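Local coordinates for protein rubber oxygenase (Streptomyces sp., PDB 5O1L) that cleaves the double bonds of poly(cis-1,4-isoprene) in natural and synthetic rubber by adding molecular oxygen, using one non-covalently bound heme b, at residues K241-Q244 with R248-T251; P356-F361 with A373-L378; Y274-A277 with A281-A284; S233-V238 with E255-V260. One frame throughout, in Å; residues are numbered along the deposited sequence.

Contact 1 of 4, residues K241-Q244 with R248-T251; sequences KMKQ and RVNT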
loop_
_atom_site.group_PDB
_atom_site.type_symbol
_atom_site.label_atom_id
_atom_site.label_comp_id
_atom_site.label_asym_id
_atom_site.label_seq_id
_atom_site.Cartn_x
_atom_site.Cartn_y
_atom_site.Cartn_z
ATOM N N LYS A 241 -4.175 -8.065 -11.533
ATOM C CA LYS A 241 -5.229 -7.374 -12.296
ATOM C C LYS A 241 -4.695 -6.814 -13.595
ATOM O O LYS A 241 -5.406 -6.930 -14.653
ATOM C CB LYS A 241 -5.817 -6.258 -11.477
ATOM C CG LYS A 241 -6.602 -6.679 -10.288
ATOM C CD LYS A 241 -7.683 -7.723 -10.540
ATOM C CE LYS A 241 -8.693 -7.266 -11.596
ATOM N NZ LYS A 241 -9.790 -8.275 -11.677
ATOM N N MET A 242 -3.491 -6.271 -13.652
ATOM C CA MET A 242 -2.973 -5.732 -14.905
ATOM C C MET A 242 -2.907 -6.857 -15.923
ATOM O O MET A 242 -3.277 -6.676 -17.118
ATOM C CB MET A 242 -1.617 -5.068 -14.745
ATOM C CG MET A 242 -1.827 -3.743 -14.070
ATOM S SD MET A 242 -0.350 -2.719 -14.187
ATOM C CE MET A 242 0.709 -3.751 -13.484
ATOM N N LYS A 243 -2.411 -8.017 -15.523
ATOM C CA LYS A 243 -2.252 -9.133 -16.445
ATOM C C LYS A 243 -3.626 -9.557 -16.879
ATOM O O LYS A 243 -3.807 -9.807 -18.117
ATOM C CB LYS A 243 -1.407 -10.272 -15.861
ATOM C CG LYS A 243 0.038 -9.872 -15.756
ATOM C CD LYS A 243 0.912 -10.889 -15.055
ATOM C CE LYS A 243 2.354 -10.746 -15.445
ATOM N NZ LYS A 243 3.141 -11.776 -14.703
ATOM N N GLN A 244 -4.598 -9.655 -15.979
ATOM C CA GLN A 244 -5.949 -10.119 -16.336
ATOM C C GLN A 244 -6.568 -9.192 -17.371
ATOM O O GLN A 244 -7.264 -9.645 -18.294
ATOM C CB GLN A 244 -6.872 -10.184 -15.125
ATOM C CG GLN A 244 -8.240 -10.796 -15.384
ATOM C CD GLN A 244 -9.171 -10.668 -14.176
ATOM O OE1 GLN A 244 -8.751 -10.276 -13.072
ATOM N NE2 GLN A 244 -10.455 -10.921 -14.388
ATOM N N ARG A 248 0.099 -4.919 -21.286
ATOM C CA ARG A 248 1.325 -5.589 -21.742
ATOM C C ARG A 248 2.390 -5.494 -20.667
ATOM O O ARG A 248 2.920 -4.440 -20.359
ATOM C CB ARG A 248 1.782 -5.067 -23.088
ATOM C CG ARG A 248 0.750 -5.312 -24.209
ATOM C CD ARG A 248 -0.015 -6.689 -24.294
ATOM N NE ARG A 248 0.834 -7.651 -25.008
ATOM C CZ ARG A 248 0.669 -8.976 -25.039
ATOM N NH1 ARG A 248 1.574 -9.744 -25.676
ATOM N NH2 ARG A 248 -0.365 -9.560 -24.440
ATOM N N VAL A 249 2.568 -6.610 -19.963
ATOM C CA VAL A 249 3.546 -6.744 -18.900
ATOM C C VAL A 249 4.548 -7.820 -19.325
ATOM O O VAL A 249 4.246 -9.006 -19.079
ATOM C CB VAL A 249 2.911 -7.047 -17.563
ATOM C CG1 VAL A 249 4.013 -6.965 -16.475
ATOM C CG2 VAL A 249 1.802 -6.073 -17.222
ATOM N N ASN A 250 5.672 -7.371 -19.863
ATOM C CA ASN A 250 6.674 -8.324 -20.231
ATOM C C ASN A 250 7.400 -8.813 -18.978
ATOM O O ASN A 250 7.262 -8.242 -17.870
ATOM C CB ASN A 250 7.562 -7.805 -21.293
ATOM C CG ASN A 250 8.394 -6.585 -20.880
ATOM O OD1 ASN A 250 8.815 -6.454 -19.734
ATOM N ND2 ASN A 250 8.715 -5.700 -21.836
ATOM N N THR A 251 8.136 -9.894 -19.110
ATOM C CA THR A 251 8.737 -10.524 -17.955
ATOM C C THR A 251 9.684 -9.581 -17.226
ATOM O O THR A 251 9.722 -9.548 -15.972
ATOM C CB THR A 251 9.511 -11.756 -18.375
ATOM O OG1 THR A 251 10.436 -11.457 -19.466
ATOM C CG2 THR A 251 8.465 -12.818 -18.750
#
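Val249 meets the last turn of helix 224-244 through its two methyl groups. CG2 of Val249 lies 4.3 Å from CB of Met242. CG1 of Val249 comes as close, 4.3 Å, to CE of Lys243. In Val249, CG1 stands anti to the backbone nitrogen (chi1 -172°) and CG2 lies beside it, which lets one methyl serve each residue. Lys243 uses the carbon part of its extended chain, and the amino group carries on past CE and away from the valine methyl. Both contacts are loose, and no hydrogen bond crosses between 241-244 and 248-251. Phe122 of helix 113-125 touches both Met242 and Val249, while Val130 and Leu133 of helix 127-142 add to the cover over Met242.

The two segments flank the turn of an alpha-alpha hairpin. Helix 224-244 ends here, the chain reverses, and helix 251-267 begins. The CA atoms of Lys243 and Val249 are 6.7 Å apart across the turn.

The polar contacts lie within or beyond the two segments. Asn250 is the N-cap of the second helix, and its OD1 accepts a bond from the backbone N of Asp253. The backbone N of Arg248 is hydrogen-bonded to OE2 of Glu363, and NZ of Lys241, at the end of a curled chain, donates to the backbone O of Thr330. In one of two deposited conformers of Gln244, Lys241 NZ also reaches Gln244 OE1 at 2.7 Å. That donor sits above the carbonyl plane, 41° out of it.

Contact 2 of 4, residues P356-F361 with A373-L378; sequences PLLVAF and AVLWTL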
loop_
_atom_site.group_PDB
_atom_site.type_symbol
_atom_site.label_atom_id
_atom_site.label_comp_id
_atom_site.label_asym_id
_atom_site.label_seq_id
_atom_site.Cartn_x
_atom_site.Cartn_y
_atom_site.Cartn_z
ATOM N N PRO A 356 -11.443 -4.416 -21.619
ATOM C CA PRO A 356 -10.225 -5.025 -22.233
ATOM C C PRO A 356 -9.968 -4.494 -23.638
ATOM O O PRO A 356 -8.827 -4.556 -24.090
ATOM C CB PRO A 356 -10.536 -6.505 -22.227
ATOM C CG PRO A 356 -11.635 -6.716 -21.253
ATOM C CD PRO A 356 -12.387 -5.427 -21.121
ATOM N N LEU A 357 -10.984 -3.990 -24.330
ATOM C CA LEU A 357 -10.777 -3.399 -25.649
ATOM C C LEU A 357 -10.100 -2.075 -25.541
ATOM O O LEU A 357 -9.230 -1.754 -26.355
ATOM C CB LEU A 357 -12.091 -3.264 -26.439
ATOM C CG LEU A 357 -12.837 -4.595 -26.640
ATOM C CD1 LEU A 357 -14.208 -4.283 -27.163
ATOM C CD2 LEU A 357 -11.983 -5.430 -27.581
ATOM N N LEU A 358 -10.481 -1.305 -24.527
ATOM C CA LEU A 358 -9.814 -0.006 -24.319
ATOM C C LEU A 358 -8.362 -0.275 -23.984
ATOM O O LEU A 358 -7.475 0.399 -24.465
ATOM C CB LEU A 358 -10.461 0.740 -23.196
ATOM C CG LEU A 358 -11.491 1.777 -23.659
ATOM C CD1 LEU A 358 -12.700 1.109 -24.174
ATOM C CD2 LEU A 358 -11.851 2.809 -22.583
ATOM N N VAL A 359 -8.107 -1.289 -23.134
ATOM C CA VAL A 359 -6.735 -1.586 -22.776
ATOM C C VAL A 359 -5.940 -1.988 -24.020
ATOM O O VAL A 359 -4.822 -1.505 -24.255
ATOM C CB VAL A 359 -6.695 -2.677 -21.681
ATOM C CG1 VAL A 359 -5.256 -3.099 -21.445
ATOM C CG2 VAL A 359 -7.347 -2.089 -20.391
ATOM N N ALA A 360 -6.489 -2.916 -24.825
ATOM C CA ALA A 360 -5.788 -3.305 -26.029
ATOM C C ALA A 360 -5.517 -2.165 -26.971
ATOM O O ALA A 360 -4.496 -2.089 -27.609
ATOM C CB ALA A 360 -6.544 -4.401 -26.732
ATOM N N PHE A 361 -6.476 -1.251 -27.083
ATOM C CA PHE A 361 -6.262 -0.054 -27.916
ATOM C C PHE A 361 -5.103 0.788 -27.351
ATOM O O PHE A 361 -4.231 1.248 -28.080
ATOM C CB PHE A 361 -7.549 0.781 -27.948
ATOM C CG PHE A 361 -7.391 2.090 -28.630
ATOM C CD1 PHE A 361 -7.111 2.109 -29.966
ATOM C CD2 PHE A 361 -7.550 3.265 -27.922
ATOM C CE1 PHE A 361 -6.927 3.314 -30.625
ATOM C CE2 PHE A 361 -7.445 4.489 -28.586
ATOM C CZ PHE A 361 -7.082 4.499 -29.885
ATOM N N ALA A 373 -20.067 4.897 -25.228
ATOM C CA ALA A 373 -19.474 6.159 -24.888
ATOM C C ALA A 373 -19.079 6.232 -23.428
ATOM O O ALA A 373 -18.036 6.878 -23.077
ATOM C CB ALA A 373 -20.407 7.314 -25.179
ATOM N N VAL A 374 -19.849 5.601 -22.549
ATOM C CA VAL A 374 -19.538 5.723 -21.096
ATOM C C VAL A 374 -18.138 5.092 -20.816
ATOM O O VAL A 374 -17.514 5.423 -19.826
ATOM C CB VAL A 374 -20.632 5.115 -20.207
ATOM C CG1 VAL A 374 -20.763 3.594 -20.415
ATOM C CG2 VAL A 374 -20.454 5.405 -18.741
ATOM N N LEU A 375 -17.670 4.158 -21.641
ATOM C CA LEU A 375 -16.307 3.624 -21.427
ATOM C C LEU A 375 -15.296 4.706 -21.532
ATOM O O LEU A 375 -14.359 4.690 -20.740
ATOM C CB LEU A 375 -15.978 2.447 -22.367
ATOM C CG LEU A 375 -16.296 1.071 -21.813
ATOM C CD1 LEU A 375 -15.281 0.625 -20.768
ATOM C CD2 LEU A 375 -17.688 1.001 -21.223
ATOM N N TRP A 376 -15.409 5.553 -22.507
ATOM C CA TRP A 376 -14.414 6.626 -22.666
ATOM C C TRP A 376 -14.544 7.610 -21.527
ATOM O O TRP A 376 -13.520 8.129 -21.031
ATOM C CB TRP A 376 -14.551 7.284 -24.029
ATOM C CG TRP A 376 -14.351 6.342 -25.153
ATOM C CD1 TRP A 376 -15.323 5.954 -26.018
ATOM C CD2 TRP A 376 -13.175 5.686 -25.560
ATOM N NE1 TRP A 376 -14.825 5.089 -26.936
ATOM C CE2 TRP A 376 -13.503 4.899 -26.707
ATOM C CE3 TRP A 376 -11.847 5.665 -25.085
ATOM C CZ2 TRP A 376 -12.561 4.139 -27.402
ATOM C CZ3 TRP A 376 -10.920 4.877 -25.761
ATOM C CH2 TRP A 376 -11.274 4.152 -26.923
ATOM N N THR A 377 -15.767 7.898 -21.075
ATOM C CA THR A 377 -15.981 8.756 -19.925
ATOM C C THR A 377 -15.338 8.171 -18.675
ATOM O O THR A 377 -14.736 8.888 -17.886
ATOM C CB THR A 377 -17.528 8.918 -19.718
ATOM O OG1 THR A 377 -18.013 9.564 -20.924
ATOM C CG2 THR A 377 -17.868 9.690 -18.483
ATOM N N LEU A 378 -15.511 6.895 -18.449
ATOM C CA LEU A 378 -14.937 6.207 -17.313
ATOM C C LEU A 378 -13.416 6.277 -17.379
ATOM O O LEU A 378 -12.768 6.620 -16.379
ATOM C CB LEU A 378 -15.388 4.737 -17.327
ATOM C CG LEU A 378 -14.652 3.849 -16.285
ATOM C CD1 LEU A 378 -14.905 4.280 -14.833
ATOM C CD2 LEU A 378 -15.096 2.418 -16.498
#
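Leu358 fills the tight part of this contact, pressed between Leu375 and the indole of Trp376. Its CG lies over one face of the indole in a CH-pi contact, 4.1 Å from the centroid of the six-membered ring. The approach is 23° off the ring normal. CD2 sits over the same ring nearer its rim, and is also 3.6 Å from the backbone O of Leu375. CD1 turns to the other neighbour and meets Leu375 CB at 4.0 Å. Leu358 and Leu375 are both buried.

The looser side is formed by Phe361 and Trp376, which are both partly exposed. Here the edge of the indole is used. Its CH2 is 4.0 Å from Phe361 CD2, and the two side chains cross at about a right angle. With CG anti to the backbone nitrogen (chi1 173°), the Phe361 ring reaches the indole edge. Leu368 and Pro369 of the connecting loop also touch Phe361, and Val371 touches Leu358 and Trp376.

No hydrogen bond joins the two segments. This is apolar packing between consecutive helices of an all-helical fold, 345-362 and 373-393, whose segment axes cross at -62° with 11.1 Å between them.

Contact 3 of 4, residues Y274-A277 with A281-A284; sequences YIPA and AANA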
loop_
_atom_site.group_PDB
_atom_site.type_symbol
_atom_site.label_atom_id
_atom_site.label_comp_id
_atom_site.label_asym_id
_atom_site.label_seq_id
_atom_site.Cartn_x
_atom_site.Cartn_y
_atom_site.Cartn_z
ATOM N N TYR A 274 10.768 -12.601 5.354
ATOM C CA TYR A 274 9.328 -12.601 5.082
ATOM C C TYR A 274 8.942 -12.007 3.740
ATOM O O TYR A 274 7.765 -11.966 3.381
ATOM C CB TYR A 274 8.518 -11.904 6.226
ATOM C CG TYR A 274 8.857 -12.495 7.587
ATOM C CD1 TYR A 274 8.824 -13.826 7.842
ATOM C CD2 TYR A 274 9.275 -11.653 8.574
ATOM C CE1 TYR A 274 9.102 -14.326 9.086
ATOM C CE2 TYR A 274 9.599 -12.123 9.829
ATOM C CZ TYR A 274 9.494 -13.474 10.042
ATOM O OH TYR A 274 9.813 -13.988 11.329
ATOM N N ILE A 275 9.884 -11.470 3.009
ATOM C CA ILE A 275 9.580 -10.852 1.691
ATOM C C ILE A 275 9.691 -11.915 0.612
ATOM O O ILE A 275 10.721 -12.577 0.526
ATOM C CB ILE A 275 10.601 -9.707 1.387
ATOM C CG1 ILE A 275 10.648 -8.663 2.517
ATOM C CG2 ILE A 275 10.308 -9.101 0.037
ATOM C CD1 ILE A 275 11.739 -7.660 2.361
ATOM N N PRO A 276 8.661 -12.144 -0.187
ATOM C CA PRO A 276 8.768 -13.187 -1.213
ATOM C C PRO A 276 9.817 -12.916 -2.219
ATOM O O PRO A 276 9.967 -11.787 -2.671
ATOM C CB PRO A 276 7.384 -13.258 -1.892
ATOM C CG PRO A 276 6.633 -12.135 -1.319
ATOM C CD PRO A 276 7.380 -11.452 -0.212
ATOM N N ALA A 277 10.572 -13.950 -2.619
ATOM C CA ALA A 277 11.665 -13.756 -3.572
ATOM C C ALA A 277 11.254 -13.703 -5.049
ATOM O O ALA A 277 11.950 -13.105 -5.856
ATOM C CB ALA A 277 12.753 -14.865 -3.465
ATOM N N ALA A 281 6.172 -17.289 -5.508
ATOM C CA ALA A 281 6.038 -17.297 -4.086
ATOM C C ALA A 281 4.980 -16.313 -3.610
ATOM O O ALA A 281 4.155 -16.592 -2.741
ATOM C CB ALA A 281 7.362 -17.089 -3.397
ATOM N N ALA A 282 5.027 -15.097 -4.189
ATOM C CA ALA A 282 4.078 -14.086 -3.742
ATOM C C ALA A 282 2.632 -14.462 -4.064
ATOM O O ALA A 282 1.759 -14.249 -3.242
ATOM C CB ALA A 282 4.380 -12.772 -4.425
ATOM N N ASN A 283 2.414 -15.022 -5.266
ATOM C CA ASN A 283 1.076 -15.332 -5.692
ATOM C C ASN A 283 0.483 -16.462 -4.820
ATOM O O ASN A 283 -0.648 -16.374 -4.395
ATOM C CB ASN A 283 1.058 -15.740 -7.162
ATOM C CG ASN A 283 1.299 -14.579 -8.112
ATOM O OD1 ASN A 283 0.997 -13.472 -7.758
ATOM N ND2 ASN A 283 1.815 -14.831 -9.256
ATOM N N ALA A 284 1.358 -17.417 -4.502
ATOM C CA ALA A 284 0.862 -18.499 -3.634
ATOM C C ALA A 284 0.580 -18.033 -2.220
ATOM O O ALA A 284 -0.431 -18.395 -1.636
ATOM C CB ALA A 284 1.882 -19.600 -3.634
#
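Pro276 rests its ring on Ala281 and Ala282, in the first turn of helix 279-289. It belongs to the loop that leads from helix 251-267 into this helix, so the loop folds back over the helix it is about to enter.

In the first shell, two ring carbons do the touching. CG of Pro276 is 3.9 Å from CB of Ala282. CB of Pro276 is 4.1 Å from the methyl of Ala281 and 3.8 Å from the backbone N of Ala282. The small alanine side chains let the ring come close to the helix backbone, with the CA atoms of Pro276 and Ala282 only 5.4 Å apart. No hydrogen bond crosses between the segments.

The next shell holds both partners. Met228 and Trp231 of helix 224-244 also pack on Pro276, whose carbonyl O accepts a hydrogen bond from NE2 of Gln262. On the helix side the backbone N of Ala281 is bonded to OG1 of Thr278, and on the loop side backbone hydrogen bonds join Ile275 to Val42 and Ala277 to Ala40, tying the loop to the N-terminal part of the chain.

Further out, heme lies about 11 Å from the Pro276 side chain. Tyr274 is buried, and its OH is hydrogen-bonded to the backbone O of Val49.

Contact 4 of 4, residues S233-V238 with E255-V260; sequences SLATFV and EAYLHV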
loop_
_atom_site.group_PDB
_atom_site.type_symbol
_atom_site.label_atom_id
_atom_site.label_comp_id
_atom_site.label_asym_id
_atom_site.label_seq_id
_atom_site.Cartn_x
_atom_site.Cartn_y
_atom_site.Cartn_z
ATOM N N SER A 233 -2.112 -6.966 -0.881
ATOM C CA SER A 233 -3.274 -6.168 -1.354
ATOM C C SER A 233 -2.842 -5.075 -2.305
ATOM O O SER A 233 -3.709 -4.567 -3.017
ATOM C CB SER A 233 -4.049 -5.588 -0.194
ATOM O OG SER A 233 -3.490 -4.416 0.317
ATOM N N LEU A 234 -1.561 -4.812 -2.376
ATOM C CA LEU A 234 -0.939 -3.822 -3.230
ATOM C C LEU A 234 -0.209 -4.489 -4.338
ATOM O O LEU A 234 -0.818 -4.737 -5.381
ATOM C CB LEU A 234 0.011 -2.928 -2.379
ATOM C CG LEU A 234 -0.760 -2.019 -1.434
ATOM C CD1 LEU A 234 0.120 -1.522 -0.286
ATOM C CD2 LEU A 234 -1.301 -0.832 -2.216
ATOM N N ALA A 235 1.032 -4.878 -4.184
ATOM C CA ALA A 235 1.858 -5.454 -5.264
ATOM C C ALA A 235 1.213 -6.651 -5.980
ATOM O O ALA A 235 1.065 -6.663 -7.180
ATOM C CB ALA A 235 3.185 -5.856 -4.724
ATOM N N THR A 236 0.884 -7.677 -5.198
ATOM C CA THR A 236 0.466 -8.911 -5.856
ATOM C C THR A 236 -0.879 -8.695 -6.545
ATOM O O THR A 236 -1.116 -9.255 -7.639
ATOM C CB THR A 236 0.303 -10.019 -4.784
ATOM O OG1 THR A 236 1.556 -9.974 -4.037
ATOM C CG2 THR A 236 0.220 -11.339 -5.392
ATOM N N PHE A 237 -1.779 -7.970 -5.895
ATOM C CA PHE A 237 -3.077 -7.662 -6.495
ATOM C C PHE A 237 -2.960 -6.851 -7.762
ATOM O O PHE A 237 -3.559 -7.192 -8.799
ATOM C CB PHE A 237 -3.913 -6.844 -5.456
ATOM C CG PHE A 237 -5.174 -6.232 -6.030
ATOM C CD1 PHE A 237 -6.213 -6.991 -6.308
ATOM C CD2 PHE A 237 -5.217 -4.874 -6.233
ATOM C CE1 PHE A 237 -7.440 -6.377 -6.809
ATOM C CE2 PHE A 237 -6.353 -4.260 -6.745
ATOM C CZ PHE A 237 -7.439 -5.035 -7.004
ATOM N N VAL A 238 -2.177 -5.794 -7.759
ATOM C CA VAL A 238 -2.070 -4.949 -8.944
ATOM C C VAL A 238 -1.513 -5.704 -10.082
ATOM O O VAL A 238 -2.016 -5.559 -11.224
ATOM C CB VAL A 238 -1.257 -3.676 -8.627
ATOM C CG1 VAL A 238 -0.900 -2.883 -9.869
ATOM C CG2 VAL A 238 -2.023 -2.849 -7.714
ATOM N N GLU A 255 9.296 -8.366 -13.335
ATOM C CA GLU A 255 10.362 -8.590 -12.345
ATOM C C GLU A 255 10.828 -7.291 -11.717
ATOM O O GLU A 255 11.137 -7.254 -10.526
ATOM C CB GLU A 255 11.520 -9.308 -12.958
ATOM C CG GLU A 255 11.164 -10.727 -13.285
ATOM C CD GLU A 255 10.736 -11.575 -12.169
ATOM O OE1 GLU A 255 11.458 -11.526 -11.114
ATOM O OE2 GLU A 255 9.758 -12.346 -12.355
ATOM N N ALA A 256 10.881 -6.219 -12.493
ATOM C CA ALA A 256 11.316 -4.933 -11.958
ATOM C C ALA A 256 10.288 -4.363 -11.014
ATOM O O ALA A 256 10.645 -3.809 -9.965
ATOM C CB ALA A 256 11.553 -3.982 -13.103
ATOM N N TYR A 257 9.009 -4.508 -11.350
ATOM C CA TYR A 257 7.935 -4.101 -10.445
ATOM C C TYR A 257 7.998 -4.871 -9.131
ATOM O O TYR A 257 7.905 -4.279 -8.025
ATOM C CB TYR A 257 6.555 -4.263 -11.129
ATOM C CG TYR A 257 5.364 -3.867 -10.313
ATOM C CD1 TYR A 257 4.996 -2.578 -10.244
ATOM C CD2 TYR A 257 4.623 -4.770 -9.611
ATOM C CE1 TYR A 257 3.875 -2.215 -9.513
ATOM C CE2 TYR A 257 3.503 -4.423 -8.885
ATOM C CZ TYR A 257 3.163 -3.126 -8.827
ATOM O OH TYR A 257 2.053 -2.750 -8.030
ATOM N N LEU A 258 8.164 -6.181 -9.157
ATOM C CA LEU A 258 8.363 -6.942 -7.948
ATOM C C LEU A 258 9.538 -6.416 -7.132
ATOM O O LEU A 258 9.431 -6.255 -5.921
ATOM C CB LEU A 258 8.595 -8.413 -8.274
ATOM C CG LEU A 258 8.896 -9.324 -7.073
ATOM C CD1 LEU A 258 7.770 -9.370 -6.073
ATOM C CD2 LEU A 258 9.133 -10.720 -7.635
ATOM N N HIS A 259 10.626 -6.136 -7.797
ATOM C CA HIS A 259 11.839 -5.633 -7.120
ATOM C C HIS A 259 11.579 -4.346 -6.395
ATOM O O HIS A 259 12.015 -4.170 -5.251
ATOM C CB HIS A 259 12.992 -5.546 -8.089
ATOM C CG HIS A 259 14.314 -5.331 -7.439
ATOM N ND1 HIS A 259 14.863 -6.292 -6.609
ATOM C CD2 HIS A 259 15.172 -4.300 -7.434
ATOM C CE1 HIS A 259 16.029 -5.814 -6.133
ATOM N NE2 HIS A 259 16.254 -4.654 -6.645
ATOM N N VAL A 260 10.889 -3.414 -7.039
ATOM C CA VAL A 260 10.501 -2.176 -6.318
ATOM C C VAL A 260 9.767 -2.500 -5.049
ATOM O O VAL A 260 10.046 -1.894 -3.986
ATOM C CB VAL A 260 9.680 -1.267 -7.233
ATOM C CG1 VAL A 260 9.071 -0.103 -6.471
ATOM C CG2 VAL A 260 10.431 -0.763 -8.416
#
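Tyr257 reaches across from helix 251-267 and presents two parts of its side chain to helix 224-244. The ring edge faces Ala235. Tyr257 CE2 is 3.7 Å from the backbone O of Ala235, and that oxygen lies in the plane of the ring. The methyl of Ala235 is more distant, with CB 4.4 Å from CE2.

The hydroxyl end meets Val238. Tyr257 OH is 3.5 Å from both CB and CG1 of the valine, and the two side chains cross at about a right angle. Both start alike: Tyr257 CG is anti to its backbone nitrogen (chi1 -179°), and so is Val238 CG1. The phenol is thereby extended toward the opposite helix. Its polar partner is Tyr134 of helix 127-142, whose OH is hydrogen-bonded to Tyr257 OH. Tyr134 also touches Val238. The Tyr257 ring meets that of Trp261 with planes at about 50°.

The first helix has a wider pi-type turn at 233-236. The side chain of Leu234, in this turn, is about 4 Å from the heme and about 4 Å from a bound imidazole. The two helices form an antiparallel alpha-alpha hairpin, with segment axes at 173° and 10.4 Å apart, built against the heme pocket.

Contacts 1 and 4 belong to one alpha-alpha hairpin. Contact 1, at its turn, is nested inside the chain loop closed by contact 4, their centres about 11 Å apart. Contact 3 follows at the next helix, its centre about 10 Å from that of contact 4. These two touch: Asn283 OD1 is 3.3 Å from Thr236 CG2. Contact 4 lies closer to the heme than contact 3: the Leu234 side chain is about 4 Å from it, that of Pro276 about 11 Å. The Leu234 side chain is about 9 Å from that of His198, the inferred axial iron ligand. Contact 2 is peripheral, its centre about 17 Å from that of contact 1 and about 33 Å from that of contact 3.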